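Long-range contacts in dTDP Sugar Isomerase (Desulfovibrio desulfuricans subsp. desulfuricans str. G20, PDB 3EJK), which probably catalyses the double epimerisation, at carbons 3 and 5 of the sugar, that turns dTDP-4-dehydro-6-deoxy-glucose into dTDP-4-dehydro-rhamnose: residues L73-A79 / V136-I142; V87-R93 / L116-V122; F126-G130 / D167-T171. All coordinates share one frame. Residues are numbered along the deposited sequence.

Overall arrangement
The cupin fold, two facing antiparallel sheets, runs through all three contacts. Contact 1 pairs strands 76-82 and 134-140 within one sheet, contact 2 spans the gap between the sheets, and contact 3 fastens the modelled C-terminal tail against strand 123-128 in the other. Contact 2 is nested inside the loop that contact 1 closes and precedes contact 3, whose segments alternate with those of contact 1. Contacts 1 and 2, centred about 12 Å apart, share a sheet; contact 3 lies about 22 and 20 Å from them. F126, out of reach of the tail, touches F78, V136 and V87 between the sheets. Contacts 1 and 2 build barrel wall and interior; contact 3 fixes the tail across the chain's centre from contact 1.

Contact 1 (L73-A79 / V136-I142)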
# COMPACT_ATOMS: atom_id res chain seq x y z
N LEU A 73 21.38 -0.83 -6.84
CA LEU A 73 21.52 -1.41 -5.50
C LEU A 73 20.23 -1.86 -4.87
O LEU A 73 20.21 -2.79 -4.07
CB LEU A 73 22.08 -0.40 -4.52
CG LEU A 73 23.53 0.01 -4.51
CD1 LEU A 73 23.88 0.82 -5.74
CD2 LEU A 73 23.72 0.82 -3.19
N MSE A 74 19.17 -1.14 -5.21
CA MSE A 74 17.85 -1.34 -4.62
C MSE A 74 17.18 -2.66 -4.97
O MSE A 74 17.26 -3.14 -6.10
CB MSE A 74 16.92 -0.18 -5.02
CG MSE A 74 15.62 -0.16 -4.29
SE MSE A 74 14.35 1.13 -5.06
CE MSE A 74 15.36 2.74 -4.84
N THR A 75 16.51 -3.21 -3.95
CA THR A 75 15.66 -4.39 -4.10
C THR A 75 14.20 -3.97 -4.00
O THR A 75 13.84 -3.15 -3.15
CB THR A 75 15.93 -5.43 -3.00
OG1 THR A 75 17.26 -5.91 -3.14
CG2 THR A 75 14.96 -6.61 -3.05
N GLN A 76 13.37 -4.56 -4.86
CA GLN A 76 11.93 -4.27 -4.88
C GLN A 76 11.17 -5.39 -4.19
O GLN A 76 11.56 -6.56 -4.23
CB GLN A 76 11.39 -4.17 -6.32
CG GLN A 76 12.30 -3.49 -7.34
CD GLN A 76 12.80 -2.12 -6.93
OE1 GLN A 76 12.05 -1.29 -6.40
NE2 GLN A 76 14.08 -1.84 -7.24
N LEU A 77 10.10 -4.99 -3.51
CA LEU A 77 9.13 -5.92 -2.88
C LEU A 77 7.73 -5.45 -3.26
O LEU A 77 7.16 -4.53 -2.67
CB LEU A 77 9.29 -6.03 -1.36
CG LEU A 77 10.56 -6.70 -0.85
CD1 LEU A 77 10.62 -6.62 0.67
CD2 LEU A 77 10.62 -8.12 -1.32
N PHE A 78 7.22 -6.10 -4.31
CA PHE A 78 5.92 -5.82 -4.91
C PHE A 78 4.79 -6.62 -4.31
O PHE A 78 4.90 -7.84 -4.12
CB PHE A 78 5.91 -6.20 -6.41
CG PHE A 78 6.50 -5.19 -7.35
CD1 PHE A 78 7.30 -4.17 -6.92
CD2 PHE A 78 6.28 -5.33 -8.72
CE1 PHE A 78 7.85 -3.25 -7.82
CE2 PHE A 78 6.85 -4.43 -9.64
CZ PHE A 78 7.64 -3.40 -9.17
N ALA A 79 3.70 -5.92 -4.08
CA ALA A 79 2.41 -6.55 -3.74
C ALA A 79 1.35 -5.82 -4.55
O ALA A 79 1.52 -4.65 -4.86
CB ALA A 79 2.09 -6.55 -2.25
N VAL A 136 -0.16 -1.27 -7.55
CA VAL A 136 1.04 -1.99 -7.17
C VAL A 136 1.64 -1.25 -5.98
O VAL A 136 1.79 -0.04 -6.01
CB VAL A 136 2.07 -2.00 -8.34
CG1 VAL A 136 3.27 -2.81 -7.99
CG2 VAL A 136 1.42 -2.52 -9.64
N ALA A 137 1.95 -2.00 -4.93
CA ALA A 137 2.63 -1.45 -3.78
C ALA A 137 4.06 -1.94 -3.80
O ALA A 137 4.34 -3.09 -4.15
CB ALA A 137 1.94 -1.85 -2.47
N ASN A 138 4.97 -1.06 -3.45
CA ASN A 138 6.38 -1.41 -3.41
C ASN A 138 7.04 -0.92 -2.14
O ASN A 138 6.95 0.25 -1.81
CB ASN A 138 7.10 -0.82 -4.63
CG ASN A 138 8.50 -1.38 -4.82
OD1 ASN A 138 8.90 -2.29 -4.10
ND2 ASN A 138 9.24 -0.84 -5.78
N CYS A 139 7.63 -1.84 -1.40
CA CYS A 139 8.36 -1.50 -0.20
C CYS A 139 9.83 -1.77 -0.52
O CYS A 139 10.26 -2.93 -0.60
CB CYS A 139 7.91 -2.33 0.99
SG CYS A 139 8.68 -1.83 2.56
N THR A 140 10.57 -0.69 -0.71
CA THR A 140 11.96 -0.78 -1.10
C THR A 140 12.87 -0.59 0.10
O THR A 140 12.49 -0.02 1.14
CB THR A 140 12.28 0.25 -2.17
OG1 THR A 140 12.18 1.54 -1.59
CG2 THR A 140 11.30 0.13 -3.30
N ASP A 141 14.07 -1.09 -0.07
CA ASP A 141 15.06 -1.15 1.02
C ASP A 141 15.86 0.11 1.11
O ASP A 141 16.49 0.39 2.13
CB ASP A 141 15.95 -2.39 0.93
CG ASP A 141 16.78 -2.44 -0.33
OD1 ASP A 141 16.39 -1.86 -1.36
OD2 ASP A 141 17.81 -3.12 -0.28
N ILE A 142 15.85 0.87 0.03
CA ILE A 142 16.45 2.20 0.04
C ILE A 142 15.52 3.18 -0.65
O ILE A 142 14.78 2.81 -1.55
CB ILE A 142 17.85 2.27 -0.61
CG1 ILE A 142 17.81 1.86 -2.07
CG2 ILE A 142 18.83 1.38 0.14
CD1 ILE A 142 19.18 1.98 -2.76
O HOH W 1 19.08 -4.30 -2.23
O HOH W 2 13.03 -4.00 -0.69
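How a strand pair closes when a side chain replaces an expected backbone link is well illustrated by 73-79 and 136-142, neighbours in a sheet of the cupin barrel. Their short axes run antiparallel at 152°, 4.7 Å apart at closest approach. At the regular end A79 and A137 form a hydrogen-bonded pair (A79 N to A137 O 2.9 Å, A137 N to A79 O 2.7 Å), and F78 faces N138 as the non-hydrogen-bonded pair beside it. C139 N still reaches L77 O (3.0 Å), but L77 N turns to the side-chain OD1 of N138 (3.0 Å). The amide of N138 thereby fills the space between the F78 ring, whose edge its ND2 approaches at CE1 (3.4 Å), and Q76, whose OE1 accepts from that ND2 (2.9 Å). Over one face of the F78 ring sits V136 CG1, 4.1 Å from its centroid, a CH-pi contact.

Toward the loop end the chains diverge (M74 CA to I142 CA 6.0 Å) and larger side chains fill the space between them. The selenomethionine M74 lays its SE against T140 CG2 (3.7 Å) and its CB against I142 CG1 (3.7 Å), while I142 CD1 reaches L73 CB (4.1 Å). D141 OD1 accepts from T75 N (2.9 Å), and water 1 bridges D141 OD2, L73 O and T75 OG1.

Y56 OH also bonds N138 ND2. The chemistry implies two kinds of polar repair where the ladder loosens: a buried amide pair, and a carboxylate at the solvent-facing end.

Contact 2 (V87-R93 / L116-V122)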
# COMPACT_ATOMS: atom_id res chain seq x y z
N VAL A 87 3.97 -9.32 -14.42
CA VAL A 87 5.33 -8.83 -14.28
C VAL A 87 6.28 -9.70 -15.08
O VAL A 87 6.13 -10.92 -15.14
CB VAL A 87 5.83 -8.86 -12.81
CG1 VAL A 87 7.23 -8.22 -12.70
CG2 VAL A 87 4.85 -8.17 -11.86
N VAL A 88 7.24 -9.06 -15.74
CA VAL A 88 8.29 -9.78 -16.42
C VAL A 88 9.63 -9.29 -15.92
O VAL A 88 9.88 -8.09 -15.82
CB VAL A 88 8.25 -9.65 -17.94
CG1 VAL A 88 9.49 -10.30 -18.55
CG2 VAL A 88 6.96 -10.24 -18.53
N LEU A 89 10.49 -10.25 -15.60
CA LEU A 89 11.85 -9.98 -15.11
C LEU A 89 12.82 -10.50 -16.15
O LEU A 89 12.59 -11.53 -16.75
CB LEU A 89 12.11 -10.69 -13.77
CG LEU A 89 11.13 -10.42 -12.61
CD1 LEU A 89 11.71 -11.03 -11.33
CD2 LEU A 89 10.92 -8.96 -12.45
N TYR A 90 13.88 -9.73 -16.37
CA TYR A 90 14.95 -10.09 -17.31
C TYR A 90 16.32 -9.92 -16.68
O TYR A 90 16.69 -8.83 -16.25
CB TYR A 90 14.89 -9.28 -18.60
CG TYR A 90 16.13 -9.48 -19.43
CD1 TYR A 90 16.44 -10.73 -19.95
CD2 TYR A 90 17.00 -8.43 -19.68
CE1 TYR A 90 17.58 -10.93 -20.69
CE2 TYR A 90 18.13 -8.63 -20.43
CZ TYR A 90 18.41 -9.87 -20.93
OH TYR A 90 19.55 -10.06 -21.66
N ASP A 91 17.04 -11.03 -16.61
CA ASP A 91 18.37 -11.06 -15.99
C ASP A 91 19.47 -10.63 -16.95
O ASP A 91 20.00 -11.43 -17.73
CB ASP A 91 18.65 -12.46 -15.45
CG ASP A 91 19.81 -12.48 -14.49
OD1 ASP A 91 20.58 -11.49 -14.44
OD2 ASP A 91 19.95 -13.51 -13.79
N GLY A 92 19.82 -9.36 -16.84
CA GLY A 92 20.87 -8.76 -17.66
C GLY A 92 22.24 -8.83 -17.00
O GLY A 92 23.22 -8.31 -17.52
N ARG A 93 22.30 -9.51 -15.87
CA ARG A 93 23.56 -9.65 -15.10
C ARG A 93 24.50 -10.62 -15.79
O ARG A 93 24.24 -11.82 -15.89
CB ARG A 93 23.29 -10.06 -13.66
CG ARG A 93 22.46 -9.06 -12.92
CD ARG A 93 21.96 -9.60 -11.59
NE ARG A 93 21.12 -10.77 -11.77
CZ ARG A 93 20.49 -11.37 -10.78
NH1 ARG A 93 20.60 -10.87 -9.58
NH2 ARG A 93 19.72 -12.44 -10.98
N LEU A 116 6.56 -10.36 -4.40
CA LEU A 116 7.61 -10.58 -5.41
C LEU A 116 8.84 -9.76 -5.07
O LEU A 116 8.79 -8.55 -4.98
CB LEU A 116 7.10 -10.17 -6.79
CG LEU A 116 8.13 -10.12 -7.93
CD1 LEU A 116 8.68 -11.53 -8.12
CD2 LEU A 116 7.53 -9.53 -9.23
N ARG A 117 9.94 -10.46 -4.85
CA ARG A 117 11.23 -9.85 -4.58
C ARG A 117 11.99 -9.72 -5.89
O ARG A 117 12.17 -10.70 -6.61
CB ARG A 117 12.03 -10.71 -3.59
CG ARG A 117 13.41 -10.18 -3.32
CD ARG A 117 14.25 -11.17 -2.51
NE ARG A 117 15.48 -10.54 -2.09
CZ ARG A 117 16.66 -10.72 -2.67
NH1 ARG A 117 16.80 -11.57 -3.67
NH2 ARG A 117 17.72 -10.06 -2.21
N ILE A 118 12.40 -8.49 -6.22
CA ILE A 118 13.17 -8.25 -7.45
C ILE A 118 14.56 -7.79 -7.04
O ILE A 118 14.71 -6.70 -6.48
CB ILE A 118 12.52 -7.19 -8.36
CG1 ILE A 118 11.10 -7.60 -8.73
CG2 ILE A 118 13.38 -6.99 -9.67
CD1 ILE A 118 10.34 -6.53 -9.51
N PRO A 119 15.60 -8.59 -7.30
CA PRO A 119 16.88 -8.12 -6.78
C PRO A 119 17.52 -7.02 -7.63
O PRO A 119 17.04 -6.73 -8.73
CB PRO A 119 17.75 -9.39 -6.76
CG PRO A 119 17.08 -10.37 -7.63
CD PRO A 119 15.68 -9.93 -7.92
N PRO A 120 18.55 -6.36 -7.11
CA PRO A 120 19.14 -5.35 -7.97
C PRO A 120 19.75 -5.88 -9.26
O PRO A 120 20.11 -7.06 -9.39
CB PRO A 120 20.25 -4.71 -7.11
CG PRO A 120 20.43 -5.57 -5.96
CD PRO A 120 19.26 -6.51 -5.83
N GLN A 121 19.77 -4.96 -10.20
CA GLN A 121 20.36 -5.11 -11.51
C GLN A 121 19.61 -6.10 -12.39
O GLN A 121 20.14 -6.61 -13.39
CB GLN A 121 21.86 -5.39 -11.38
CG GLN A 121 22.59 -4.17 -10.78
CD GLN A 121 24.08 -4.37 -10.58
OE1 GLN A 121 24.68 -5.29 -11.13
NE2 GLN A 121 24.69 -3.49 -9.79
N VAL A 122 18.38 -6.34 -12.01
CA VAL A 122 17.47 -7.16 -12.80
C VAL A 122 16.43 -6.21 -13.38
O VAL A 122 15.82 -5.43 -12.65
CB VAL A 122 16.74 -8.24 -11.97
CG1 VAL A 122 15.61 -8.89 -12.79
CG2 VAL A 122 17.72 -9.31 -11.50
O HOH W 3 22.01 -8.49 -8.17
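Packing across a sandwich, unlike pairing within a sheet, is done mainly by side chains, and here no direct hydrogen bond joins the two segments. The strand axes stand 10.0 Å apart at 30°. Apolar contacts fill that gap: V87 CG1 meets L116 CD2 (3.7 Å), L89 CD2 meets I118 CD1 (3.9 Å), and L89 CB lies 4.1 Å from V122 CG1. Backbone carbonyls join in, Y90 O against V122 CG1 (3.6 Å) and Q121 O against R93 CG (3.4 Å).

Polar and charged groups govern the loop end. Both carboxylate oxygens of D91 hold the R93 guanidinium, in a salt bridge (R93 NE to D91 OD1 2.8 Å, R93 NH2 to D91 OD2 3.0 Å), and OD1 also takes R93 N (3.0 Å), an Asx turn. The guanidinium has V122 CG2 over one face, 3.5 Å from CZ, and E21 O as a further partner of NH2. Water 3 links R93 NH1 to P120 O, inside the type II turn P119-V122.

Strand 84-90 lies between strands 102-108 and 123-128 in one sheet, whereas strand 114-118 pairs with strand 76-82 in the facing one; Y124 touches both L89 and I118.

Contact 3 (F126-G130 / D167-T171); sequences FAATG and DLSGT
A C-terminal tail without regular secondary structure, folded into consecutive Asx and ST turns, packs here against a strand of the cupin barrel and the turn that follows it. Segment 126-130 has phi/psi -156/156 at F126, -144/147 at A127, -83/131 at A128 and -99/162 at T129; G130 then swings to 84/-152, where a CB would collide with the preceding carbonyl oxygen. T129 lies opposite L168 (CA-CA 4.5 Å) and G130 opposite G170 (4.9 Å).

Along the tail, D167 comes first (-92/105, chi1 t): its OD1 accepts from S169 N at 2.9 Å, making the Asx turn, and from S169 OG at 2.7 Å. L168 (-108/23, rotamer m,t) provides the main apolar contact, CD1 lying 3.7 Å from A127 CB and CD2 4.2 Å from T129 CG2. W163 also packs on A127. S169 (-71/-27, chi1 p) points its CB away from the strand; T171 N donates to its OG (3.0 Å, the place of that N being less sure), making the ST turn, and T171 OG1 separately bonds the same OG (2.7 Å). G170 follows at 71/-6, its CA 3.8 Å from T129 CB. T171, with chi1 p, ends the modelled chain.

T129 uses chi1 p, and its CA lies 3.2 Å from L168 O in a CA-H...O contact. That carbonyl takes the sole hydrogen bond between the segments, from G130 N to L168 O at 3.0 Å, with 159° at the hydrogen.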
# COMPACT_ATOMS: atom_id res chain seq x y z
N PHE A 126 5.97 -4.25 -16.01
CA PHE A 126 4.68 -4.81 -15.63
C PHE A 126 3.53 -4.09 -16.30
O PHE A 126 3.66 -2.94 -16.74
CB PHE A 126 4.50 -4.84 -14.10
CG PHE A 126 4.73 -3.51 -13.43
CD1 PHE A 126 3.71 -2.61 -13.28
CD2 PHE A 126 5.98 -3.18 -12.92
CE1 PHE A 126 3.90 -1.40 -12.64
CE2 PHE A 126 6.19 -1.97 -12.30
CZ PHE A 126 5.15 -1.07 -12.16
N ALA A 127 2.42 -4.81 -16.41
CA ALA A 127 1.20 -4.31 -17.02
C ALA A 127 -0.05 -4.83 -16.34
O ALA A 127 -0.10 -5.95 -15.86
CB ALA A 127 1.16 -4.68 -18.51
N ALA A 128 -1.07 -3.98 -16.33
CA ALA A 128 -2.37 -4.32 -15.76
C ALA A 128 -3.20 -5.09 -16.77
O ALA A 128 -3.35 -4.70 -17.92
CB ALA A 128 -3.13 -3.04 -15.31
N THR A 129 -3.75 -6.20 -16.30
CA THR A 129 -4.62 -7.05 -17.11
C THR A 129 -6.08 -6.76 -16.80
O THR A 129 -6.44 -6.15 -15.78
CB THR A 129 -4.37 -8.54 -16.84
OG1 THR A 129 -4.74 -8.85 -15.50
CG2 THR A 129 -2.90 -8.90 -17.05
N GLY A 130 -6.93 -7.18 -17.70
CA GLY A 130 -8.36 -7.02 -17.46
C GLY A 130 -8.88 -5.66 -17.85
O GLY A 130 -8.32 -4.98 -18.71
N ASP A 167 -0.54 -11.09 -23.72
CA ASP A 167 -1.98 -11.29 -23.49
C ASP A 167 -2.31 -10.67 -22.16
O ASP A 167 -1.95 -11.20 -21.10
CB ASP A 167 -2.33 -12.77 -23.50
CG ASP A 167 -3.79 -13.03 -23.21
OD1 ASP A 167 -4.58 -12.07 -23.03
OD2 ASP A 167 -4.15 -14.23 -23.16
N LEU A 168 -2.96 -9.51 -22.22
CA LEU A 168 -3.31 -8.78 -21.02
C LEU A 168 -4.80 -8.86 -20.76
O LEU A 168 -5.38 -8.02 -20.08
CB LEU A 168 -2.85 -7.32 -21.12
CG LEU A 168 -1.34 -7.11 -21.37
CD1 LEU A 168 -0.99 -5.63 -21.39
CD2 LEU A 168 -0.51 -7.84 -20.34
N SER A 169 -5.43 -9.89 -21.31
CA SER A 169 -6.88 -10.05 -21.18
C SER A 169 -7.27 -10.42 -19.76
O SER A 169 -8.35 -10.13 -19.28
CB SER A 169 -7.40 -11.13 -22.12
OG SER A 169 -6.93 -12.38 -21.67
N GLY A 170 -6.34 -11.07 -19.09
CA GLY A 170 -6.57 -11.56 -17.75
C GLY A 170 -7.52 -12.74 -17.75
O GLY A 170 -7.75 -13.38 -16.72
N THR A 171 -8.07 -13.04 -18.92
CA THR A 171 -9.02 -14.17 -19.05
C THR A 171 -8.36 -15.52 -18.77
O THR A 171 -7.33 -15.86 -19.37
CB THR A 171 -9.70 -14.23 -20.44
OG1 THR A 171 -8.71 -14.38 -21.46
CG2 THR A 171 -10.53 -12.96 -20.69